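Copper induced nitroreductase D (Lactococcus lactis, PDB 4BN7) probably works as an FMN-dependent oxidoreductase of the nitroreductase family, a dimeric flavoprotein that binds flavin mononucleotide and, in this crystal, a dichlorinated phenolic ligand. Local coordinates at residues A[13-18]-A[146-151]; A[151-156]-A[170-175]. One frame throughout, in Å; residues are numbered along the deposited sequence.

Contact 1: residues A[13-18]-A[146-151]. With FMN (flavin mononucleotide), chain B; RLM (2,6-bis(chloranyl)-4-[(4-hydroxyphenyl)amino]phenol), chain C.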
loop_
_atom_site.group_PDB
_atom_site.type_symbol
_atom_site.label_atom_id
_atom_site.label_comp_id
_atom_site.label_asym_id
_atom_site.label_seq_id
_atom_site.Cartn_x
_atom_site.Cartn_y
_atom_site.Cartn_z
ATOM N N TYR A 13 -3.978 -6.467 -19.117
ATOM C CA TYR A 13 -5.380 -6.299 -19.491
ATOM C C TYR A 13 -5.942 -7.500 -20.241
ATOM O O TYR A 13 -7.147 -7.763 -20.172
ATOM C CB TYR A 13 -5.568 -5.020 -20.312
ATOM C CG TYR A 13 -5.380 -3.756 -19.505
ATOM C CD1 TYR A 13 -6.253 -3.429 -18.473
ATOM C CD2 TYR A 13 -4.332 -2.888 -19.775
ATOM C CE1 TYR A 13 -6.084 -2.268 -17.733
ATOM C CE2 TYR A 13 -4.156 -1.730 -19.050
ATOM C CZ TYR A 13 -5.033 -1.423 -18.028
ATOM O OH TYR A 13 -4.850 -0.263 -17.313
ATOM N N ALA A 14 -5.085 -8.229 -20.960
ATOM C CA ALA A 14 -5.548 -9.369 -21.747
ATOM C C ALA A 14 -5.486 -10.616 -20.887
ATOM O O ALA A 14 -4.436 -11.258 -20.767
ATOM C CB ALA A 14 -4.702 -9.543 -23.001
ATOM N N LEU A 15 -6.618 -10.938 -20.275
ATOM C CA LEU A 15 -6.686 -12.026 -19.307
ATOM C C LEU A 15 -7.636 -13.121 -19.768
ATOM O O LEU A 15 -8.651 -12.855 -20.430
ATOM C CB LEU A 15 -7.140 -11.489 -17.944
ATOM C CG LEU A 15 -6.184 -10.522 -17.249
ATOM C CD1 LEU A 15 -6.840 -9.937 -16.011
ATOM C CD2 LEU A 15 -4.879 -11.227 -16.890
ATOM N N GLY A 16 -7.296 -14.358 -19.421
ATOM C CA GLY A 16 -8.142 -15.496 -19.728
ATOM C C GLY A 16 -8.396 -16.374 -18.515
ATOM O O GLY A 16 -8.137 -15.977 -17.374
ATOM N N ARG A 17 -8.883 -17.584 -18.766
ATOM C CA ARG A 17 -9.321 -18.476 -17.695
ATOM C C ARG A 17 -8.525 -19.778 -17.645
ATOM O O ARG A 17 -8.995 -20.792 -17.122
ATOM C CB ARG A 17 -10.808 -18.758 -17.862
ATOM C CG ARG A 17 -11.633 -17.491 -17.854
ATOM C CD ARG A 17 -13.126 -17.753 -17.918
ATOM N NE ARG A 17 -13.873 -16.516 -17.733
ATOM C CZ ARG A 17 -15.190 -16.398 -17.863
ATOM N NH1 ARG A 17 -15.933 -17.452 -18.178
ATOM N NH2 ARG A 17 -15.765 -15.217 -17.677
ATOM N N ASN A 18 -7.306 -19.738 -18.173
ATOM C CA ASN A 18 -6.440 -20.904 -18.200
ATOM C C ASN A 18 -5.697 -20.993 -16.870
ATOM O O ASN A 18 -4.482 -20.813 -16.810
ATOM C CB ASN A 18 -5.484 -20.805 -19.395
ATOM C CG ASN A 18 -4.519 -21.969 -19.489
ATOM O OD1 ASN A 18 -4.811 -23.085 -19.061
ATOM N ND2 ASN A 18 -3.352 -21.710 -20.071
ATOM N N GLY A 146 -1.909 -12.924 -14.348
ATOM C CA GLY A 146 -1.877 -11.488 -14.509
ATOM C C GLY A 146 -3.074 -10.867 -13.827
ATOM O O GLY A 146 -4.009 -11.566 -13.450
ATOM N N ALA A 147 -3.046 -9.550 -13.671
ATOM C CA ALA A 147 -4.164 -8.843 -13.074
ATOM C C ALA A 147 -4.116 -7.375 -13.433
ATOM O O ALA A 147 -3.077 -6.848 -13.841
ATOM C CB ALA A 147 -4.158 -9.010 -11.558
ATOM N N ASN A 148 -5.257 -6.723 -13.293
ATOM C CA ASN A 148 -5.325 -5.278 -13.423
ATOM C C ASN A 148 -6.300 -4.755 -12.373
ATOM O O ASN A 148 -7.185 -5.482 -11.936
ATOM C CB ASN A 148 -5.707 -4.862 -14.842
ATOM C CG ASN A 148 -7.079 -5.365 -15.265
ATOM O OD1 ASN A 148 -8.101 -4.768 -14.934
ATOM N ND2 ASN A 148 -7.103 -6.440 -16.045
ATOM N N LEU A 149 -6.106 -3.508 -11.955
ATOM C CA LEU A 149 -6.847 -2.927 -10.843
ATOM C C LEU A 149 -7.801 -1.857 -11.362
ATOM O O LEU A 149 -7.376 -0.898 -12.014
ATOM C CB LEU A 149 -5.868 -2.320 -9.829
ATOM C CG LEU A 149 -6.470 -1.695 -8.568
ATOM C CD1 LEU A 149 -7.160 -2.773 -7.747
ATOM C CD2 LEU A 149 -5.402 -0.984 -7.737
ATOM N N GLN A 150 -9.088 -2.031 -11.078
ATOM C CA GLN A 150 -10.123 -1.127 -11.556
ATOM C C GLN A 150 -10.825 -0.428 -10.398
ATOM O O GLN A 150 -10.732 -0.868 -9.243
ATOM C CB GLN A 150 -11.158 -1.890 -12.385
ATOM C CG GLN A 150 -10.588 -2.551 -13.626
ATOM C CD GLN A 150 -9.787 -1.582 -14.470
ATOM O OE1 GLN A 150 -10.193 -0.437 -14.670
ATOM N NE2 GLN A 150 -8.632 -2.027 -14.949
ATOM N N HIS A 151 -11.537 0.652 -10.718
ATOM C CA HIS A 151 -12.256 1.419 -9.708
ATOM C C HIS A 151 -13.642 1.846 -10.168
ATOM O O HIS A 151 -13.862 2.994 -10.559
ATOM C CB HIS A 151 -11.425 2.626 -9.279
ATOM C CG HIS A 151 -10.155 2.240 -8.597
ATOM N ND1 HIS A 151 -8.980 2.015 -9.282
ATOM C CD2 HIS A 151 -9.889 1.982 -7.296
ATOM C CE1 HIS A 151 -8.038 1.659 -8.427
ATOM N NE2 HIS A 151 -8.564 1.630 -7.216
HETATM N N1 FMN B . -5.277 0.812 -13.821
HETATM C C2 FMN B . -6.600 0.787 -14.533
HETATM O O2 FMN B . -6.685 0.242 -15.588
HETATM N N3 FMN B . -7.731 1.421 -13.911
HETATM C C4 FMN B . -7.628 2.051 -12.695
HETATM O O4 FMN B . -8.591 2.489 -12.158
HETATM C C4A FMN B . -6.337 2.080 -12.002
HETATM N N5 FMN B . -6.202 2.670 -10.880
HETATM C C5A FMN B . -4.974 2.393 -10.051
HETATM C C6 FMN B . -4.944 2.801 -8.588
HETATM C C7 FMN B . -3.874 2.541 -7.854
HETATM C C7M FMN B . -3.806 2.961 -6.389
HETATM C C8 FMN B . -2.671 1.830 -8.485
HETATM C C8M FMN B . -1.461 1.486 -7.624
HETATM C C9 FMN B . -2.693 1.484 -9.762
HETATM C C9A FMN B . -3.909 1.785 -10.612
HETATM N N10 FMN B . -3.932 1.413 -12.005
HETATM C C10 FMN B . -5.161 1.413 -12.653
HETATM C "C1'" FMN B . -2.805 0.741 -12.626
HETATM C "C2'" FMN B . -1.651 1.717 -12.824
HETATM O "O2'" FMN B . -1.916 2.541 -13.924
HETATM C "C3'" FMN B . -0.384 0.895 -13.062
HETATM O "O3'" FMN B . -0.121 0.200 -11.867
HETATM C "C4'" FMN B . 0.777 1.812 -13.462
HETATM O "O4'" FMN B . 0.545 2.364 -14.734
HETATM C "C5'" FMN B . 2.092 1.042 -13.520
HETATM O "O5'" FMN B . 1.970 0.006 -14.452
HETATM P P FMN B . 2.200 -1.538 -13.929
HETATM O O1P FMN B . 3.459 -1.590 -13.157
HETATM O O2P FMN B . 0.949 -1.935 -12.956
HETATM O O3P FMN B . 2.233 -2.457 -15.268
HETATM C CAI RLM C . -6.920 4.195 -15.918
HETATM C CAN RLM C . -5.638 4.022 -15.421
HETATM CL CLC RLM C . -4.372 3.332 -16.376
HETATM C CAP RLM C . -5.355 4.395 -14.121
HETATM O OAA RLM C . -4.085 4.239 -13.645
HETATM C CAO RLM C . -6.309 4.968 -13.307
HETATM CL CLD RLM C . -5.848 5.418 -11.696
HETATM C CAJ RLM C . -7.593 5.148 -13.794
HETATM C CAQ RLM C . -7.899 4.749 -15.097
HETATM N NAK RLM C . -9.213 4.948 -15.628
HETATM C CAM RLM C . -10.394 4.425 -15.010
HETATM C CAG RLM C . -11.125 3.445 -15.662
HETATM C CAE RLM C . -12.277 2.941 -15.081
HETATM C CAL RLM C . -12.702 3.422 -13.852
HETATM O OAB RLM C . -13.847 2.919 -13.277
HETATM C CAF RLM C . -11.975 4.409 -13.202
HETATM C CAH RLM C . -10.823 4.915 -13.783
HETATM O O HOH W 1 -8.939 -7.636 -18.243
#
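Tyr13 and Gln150 meet at one oxygen of the cofactor, and their contact illustrates how two distant parts of a chain can share a single ligand atom. The hydroxyl of Tyr13 donates to FMN O2, with OH and O2 2.6 Å apart, while Gln150 NE2 gives the same O2 a second hydrogen bond of 3.1 Å. Both the amide nitrogen and the flavin oxygen lie at the edge of the tyrosine ring, close to its plane. Gln150 OE1 also accepts a weak hydrogen bond from FMN N3, at 3.2 Å and an N-H...O angle of 130°, so the amide reads the pyrimidine end of the flavin with both of its polar atoms. The bend in its chain (chi2 -51°) folds the amide back toward that end.

The second shell fixes the amide's rotation: its NE2 also donates to Asn148 OD1 at 2.8 Å, fairly straight at 161°. An alanine in place of Gln150 would probably cost FMN O2 one of its donors, N3 its weak acceptor, and Asn148 OD1 its amide partner. Asn148 itself comes up against the tyrosine with CG 3.8 Å from Tyr13 CD1, the two side chains crossing at about a right angle. Asn148 ND2 donates to the carbonyl of Ile12 and to a water that in turn donates to the carbonyl of Tyr13. Beyond it, Leu15 covers the other end of Asn148, its CD1 3.5 Å from Asn148 ND2 and its CD2 against the carbonyl of Gly146.

No direct hydrogen bond joins the two segments; strands 15-16 and 145-150 instead each pair antiparallel with strand 170-181, while Phe91 of helix 87-92 packs against Asn148 and Gln150.

Contact 2: residues A[151-156]-A[170-175]. With RLM (2,6-bis(chloranyl)-4-[(4-hydroxyphenyl)amino]phenol), chain C; FMN (flavin mononucleotide), chain B.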
loop_
_atom_site.group_PDB
_atom_site.type_symbol
_atom_site.label_atom_id
_atom_site.label_comp_id
_atom_site.label_asym_id
_atom_site.label_seq_id
_atom_site.Cartn_x
_atom_site.Cartn_y
_atom_site.Cartn_z
ATOM N N HIS A 151 -11.537 0.652 -10.718
ATOM C CA HIS A 151 -12.256 1.419 -9.708
ATOM C C HIS A 151 -13.642 1.846 -10.168
ATOM O O HIS A 151 -13.862 2.994 -10.559
ATOM C CB HIS A 151 -11.425 2.626 -9.279
ATOM C CG HIS A 151 -10.155 2.240 -8.597
ATOM N ND1 HIS A 151 -8.980 2.015 -9.282
ATOM C CD2 HIS A 151 -9.889 1.982 -7.296
ATOM C CE1 HIS A 151 -8.038 1.659 -8.427
ATOM N NE2 HIS A 151 -8.564 1.630 -7.216
ATOM N N TYR A 152 -14.580 0.908 -10.111
ATOM C CA TYR A 152 -15.971 1.194 -10.454
ATOM C C TYR A 152 -16.802 1.481 -9.209
ATOM O O TYR A 152 -18.029 1.595 -9.276
ATOM C CB TYR A 152 -16.564 0.049 -11.269
ATOM C CG TYR A 152 -16.001 0.011 -12.664
ATOM C CD1 TYR A 152 -16.423 0.921 -13.619
ATOM C CD2 TYR A 152 -15.026 -0.908 -13.022
ATOM C CE1 TYR A 152 -15.902 0.911 -14.895
ATOM C CE2 TYR A 152 -14.500 -0.927 -14.303
ATOM C CZ TYR A 152 -14.937 -0.010 -15.229
ATOM O OH TYR A 152 -14.426 -0.021 -16.512
ATOM N N ASN A 153 -16.120 1.586 -8.075
ATOM C CA ASN A 153 -16.678 2.201 -6.881
ATOM C C ASN A 153 -16.656 3.714 -7.066
ATOM O O ASN A 153 -15.743 4.240 -7.707
ATOM C CB ASN A 153 -15.839 1.826 -5.662
ATOM C CG ASN A 153 -14.360 2.095 -5.867
ATOM O OD1 ASN A 153 -13.697 1.398 -6.633
ATOM N ND2 ASN A 153 -13.831 3.101 -5.174
ATOM N N PRO A 154 -17.639 4.430 -6.491
ATOM C CA PRO A 154 -18.745 3.971 -5.643
ATOM C C PRO A 154 -19.989 3.546 -6.419
ATOM O O PRO A 154 -20.995 3.207 -5.801
ATOM C CB PRO A 154 -19.083 5.224 -4.835
ATOM C CG PRO A 154 -18.815 6.335 -5.792
ATOM C CD PRO A 154 -17.606 5.902 -6.584
ATOM N N LEU A 155 -19.923 3.579 -7.746
ATOM C CA LEU A 155 -21.095 3.341 -8.585
ATOM C C LEU A 155 -21.744 1.971 -8.355
ATOM O O LEU A 155 -22.969 1.864 -8.335
ATOM C CB LEU A 155 -20.704 3.494 -10.057
ATOM C CG LEU A 155 -21.778 3.243 -11.114
ATOM C CD1 LEU A 155 -22.864 4.312 -11.081
ATOM C CD2 LEU A 155 -21.134 3.172 -12.491
ATOM N N ILE A 156 -20.927 0.932 -8.187
ATOM C CA ILE A 156 -21.438 -0.439 -8.094
ATOM C C ILE A 156 -21.622 -0.936 -6.656
ATOM O O ILE A 156 -22.106 -2.048 -6.442
ATOM C CB ILE A 156 -20.518 -1.439 -8.841
ATOM C CG1 ILE A 156 -19.149 -1.541 -8.160
ATOM C CG2 ILE A 156 -20.362 -1.032 -10.301
ATOM C CD1 ILE A 156 -18.246 -2.608 -8.756
ATOM N N TRP A 170 -18.728 -2.498 5.028
ATOM C CA TRP A 170 -17.663 -2.761 4.056
ATOM C C TRP A 170 -17.655 -1.702 2.948
ATOM O O TRP A 170 -18.581 -1.633 2.134
ATOM C CB TRP A 170 -17.817 -4.140 3.414
ATOM C CG TRP A 170 -17.527 -5.321 4.302
ATOM C CD1 TRP A 170 -17.557 -5.367 5.667
ATOM C CD2 TRP A 170 -17.176 -6.638 3.866
ATOM N NE1 TRP A 170 -17.251 -6.637 6.102
ATOM C CE2 TRP A 170 -17.003 -7.431 5.014
ATOM C CE3 TRP A 170 -16.983 -7.221 2.610
ATOM C CZ2 TRP A 170 -16.655 -8.782 4.942
ATOM C CZ3 TRP A 170 -16.625 -8.555 2.542
ATOM C CH2 TRP A 170 -16.469 -9.320 3.699
ATOM N N LYS A 171 -16.608 -0.887 2.911
ATOM C CA LYS A 171 -16.517 0.193 1.932
ATOM C C LYS A 171 -15.625 -0.221 0.766
ATOM O O LYS A 171 -14.422 -0.445 0.932
ATOM C CB LYS A 171 -15.990 1.467 2.594
ATOM C CG LYS A 171 -15.788 2.638 1.651
ATOM C CD LYS A 171 -15.070 3.793 2.352
ATOM C CE LYS A 171 -15.185 5.089 1.556
ATOM N NZ LYS A 171 -14.341 6.183 2.122
ATOM N N LEU A 172 -16.220 -0.338 -0.416
ATOM C CA LEU A 172 -15.498 -0.842 -1.586
ATOM C C LEU A 172 -14.431 0.154 -2.024
ATOM O O LEU A 172 -14.715 1.352 -2.143
ATOM C CB LEU A 172 -16.481 -1.123 -2.727
ATOM C CG LEU A 172 -15.915 -1.692 -4.032
ATOM C CD1 LEU A 172 -15.203 -3.013 -3.795
ATOM C CD2 LEU A 172 -17.033 -1.870 -5.045
ATOM N N ARG A 173 -13.209 -0.342 -2.247
ATOM C CA ARG A 173 -12.074 0.508 -2.620
ATOM C C ARG A 173 -11.464 0.193 -3.991
ATOM O O ARG A 173 -10.894 1.076 -4.635
ATOM C CB ARG A 173 -10.942 0.393 -1.588
ATOM C CG ARG A 173 -11.332 0.637 -0.139
ATOM C CD ARG A 173 -12.208 1.866 0.051
ATOM N NE ARG A 173 -11.558 3.130 -0.301
ATOM C CZ ARG A 173 -12.099 4.065 -1.085
ATOM N NH1 ARG A 173 -13.294 3.886 -1.636
ATOM N NH2 ARG A 173 -11.452 5.198 -1.317
ATOM N N GLY A 174 -11.531 -1.059 -4.421
ATOM C CA GLY A 174 -10.869 -1.458 -5.656
ATOM C C GLY A 174 -11.306 -2.841 -6.111
ATOM O O GLY A 174 -11.818 -3.630 -5.317
ATOM N N GLN A 175 -11.115 -3.128 -7.395
ATOM C CA GLN A 175 -11.461 -4.433 -7.948
ATOM C C GLN A 175 -10.306 -4.954 -8.791
ATOM O O GLN A 175 -10.018 -4.424 -9.871
ATOM C CB GLN A 175 -12.736 -4.349 -8.792
ATOM C CG GLN A 175 -13.924 -3.769 -8.046
ATOM C CD GLN A 175 -14.020 -2.273 -8.198
ATOM O OE1 GLN A 175 -14.017 -1.755 -9.311
ATOM N NE2 GLN A 175 -14.096 -1.566 -7.080
HETATM C CAI RLM C . -6.920 4.195 -15.918
HETATM C CAN RLM C . -5.638 4.022 -15.421
HETATM CL CLC RLM C . -4.372 3.332 -16.376
HETATM C CAP RLM C . -5.355 4.395 -14.121
HETATM O OAA RLM C . -4.085 4.239 -13.645
HETATM C CAO RLM C . -6.309 4.968 -13.307
HETATM CL CLD RLM C . -5.848 5.418 -11.696
HETATM C CAJ RLM C . -7.593 5.148 -13.794
HETATM C CAQ RLM C . -7.899 4.749 -15.097
HETATM N NAK RLM C . -9.213 4.948 -15.628
HETATM C CAM RLM C . -10.394 4.425 -15.010
HETATM C CAG RLM C . -11.125 3.445 -15.662
HETATM C CAE RLM C . -12.277 2.941 -15.081
HETATM C CAL RLM C . -12.702 3.422 -13.852
HETATM O OAB RLM C . -13.847 2.919 -13.277
HETATM C CAF RLM C . -11.975 4.409 -13.202
HETATM C CAH RLM C . -10.823 4.915 -13.783
HETATM N N1 FMN B . -5.277 0.812 -13.821
HETATM C C2 FMN B . -6.600 0.787 -14.533
HETATM O O2 FMN B . -6.685 0.242 -15.588
HETATM N N3 FMN B . -7.731 1.421 -13.911
HETATM C C4 FMN B . -7.628 2.051 -12.695
HETATM O O4 FMN B . -8.591 2.489 -12.158
HETATM C C4A FMN B . -6.337 2.080 -12.002
HETATM N N5 FMN B . -6.202 2.670 -10.880
HETATM C C5A FMN B . -4.974 2.393 -10.051
HETATM C C6 FMN B . -4.944 2.801 -8.588
HETATM C C7 FMN B . -3.874 2.541 -7.854
HETATM C C7M FMN B . -3.806 2.961 -6.389
HETATM C C8 FMN B . -2.671 1.830 -8.485
HETATM C C8M FMN B . -1.461 1.486 -7.624
HETATM C C9 FMN B . -2.693 1.484 -9.762
HETATM C C9A FMN B . -3.909 1.785 -10.612
HETATM N N10 FMN B . -3.932 1.413 -12.005
HETATM C C10 FMN B . -5.161 1.413 -12.653
HETATM C "C1'" FMN B . -2.805 0.741 -12.626
HETATM C "C2'" FMN B . -1.651 1.717 -12.824
HETATM O "O2'" FMN B . -1.916 2.541 -13.924
HETATM C "C3'" FMN B . -0.384 0.895 -13.062
HETATM O "O3'" FMN B . -0.121 0.200 -11.867
HETATM C "C4'" FMN B . 0.777 1.812 -13.462
HETATM O "O4'" FMN B . 0.545 2.364 -14.734
HETATM C "C5'" FMN B . 2.092 1.042 -13.520
HETATM O "O5'" FMN B . 1.970 0.006 -14.452
HETATM P P FMN B . 2.200 -1.538 -13.929
HETATM O O1P FMN B . 3.459 -1.590 -13.157
HETATM O O2P FMN B . 0.949 -1.935 -12.956
HETATM O O3P FMN B . 2.233 -2.457 -15.268
HETATM O O HOH W 2 -15.527 4.941 -3.650
#
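Gln175 turns its amide toward Tyr152 and Asn153 through an unusual second torsion (chi2 91°), while Asn153 holds CG between its own backbone N and carbonyl carbon (chi1 51°), which directs OD1 to the glutamine. The two amides then meet with their planes not far from perpendicular. Gln175 NE2 donates to Asn153 OD1 at 3.0 Å, nearly within its own amide plane but tilted from the carbonyl plane of the acceptor. At the other end of the same amide, OE1 takes the backbone N-H of Tyr152 at 2.8 Å, almost perfectly straight (175°) and on a lone pair. One side chain thus holds the turn by one backbone and one side-chain bond, and the pair sets which end of the glutamine amide faces which partner.

Around this polar centre, water 2 accepts from Asn153 ND2 and from Arg173 NH1. Arg173 NH1 also curls back onto the carbonyl of Leu172, and its NE forms a salt bridge with Glu126. The apolar flank is made by Ile156, whose CG1 lies 3.8 Å from Leu172 CD2.

On the flavin side, the edge of the His151 ring faces the carbonyl of Arg173, with CD2 3.0 Å from that oxygen. The opposite part of the ring sends ND1 to FMN O4 at 2.9 Å in a nearly straight bond. The backbone oxygen of His151 accepts from RLM OAB, a hydroxyl that sits over one face of the Tyr152 ring, 3.3 Å from CD1.

Trp124 of the second subunit meets the His151 ring. Strand 170-181 carries a classic beta bulge here, Arg173 and Gly174 both facing Phe100, and beside it the loop after strand 145-150 turns to form part of the FMN site of this nitroreductase-family fold.

How the contacts relate
The two contacts follow one another along the chain and both reach one FMN, a flavin site assembled from strands and the loops that adjoin them. Their centres lie about 17 Å apart, yet His151 belongs to both, and they join directly where Gln150 N approaches Gln175 O at 2.8 Å, a probable hydrogen bond between neighbouring strands 145-150 and 170-181. Contact 1 addresses the O2 and N3 side of the flavin, whereas contact 2 takes in the far ring edge of the shared histidine that reaches O4. Arg9, Arg10, Thr11 and Lys188 supply further hydrogen bonds to FMN. RLM touches both contacts and is also held by the backbone N of Phe40 of the second subunit, which places the pocket at the dimer interface.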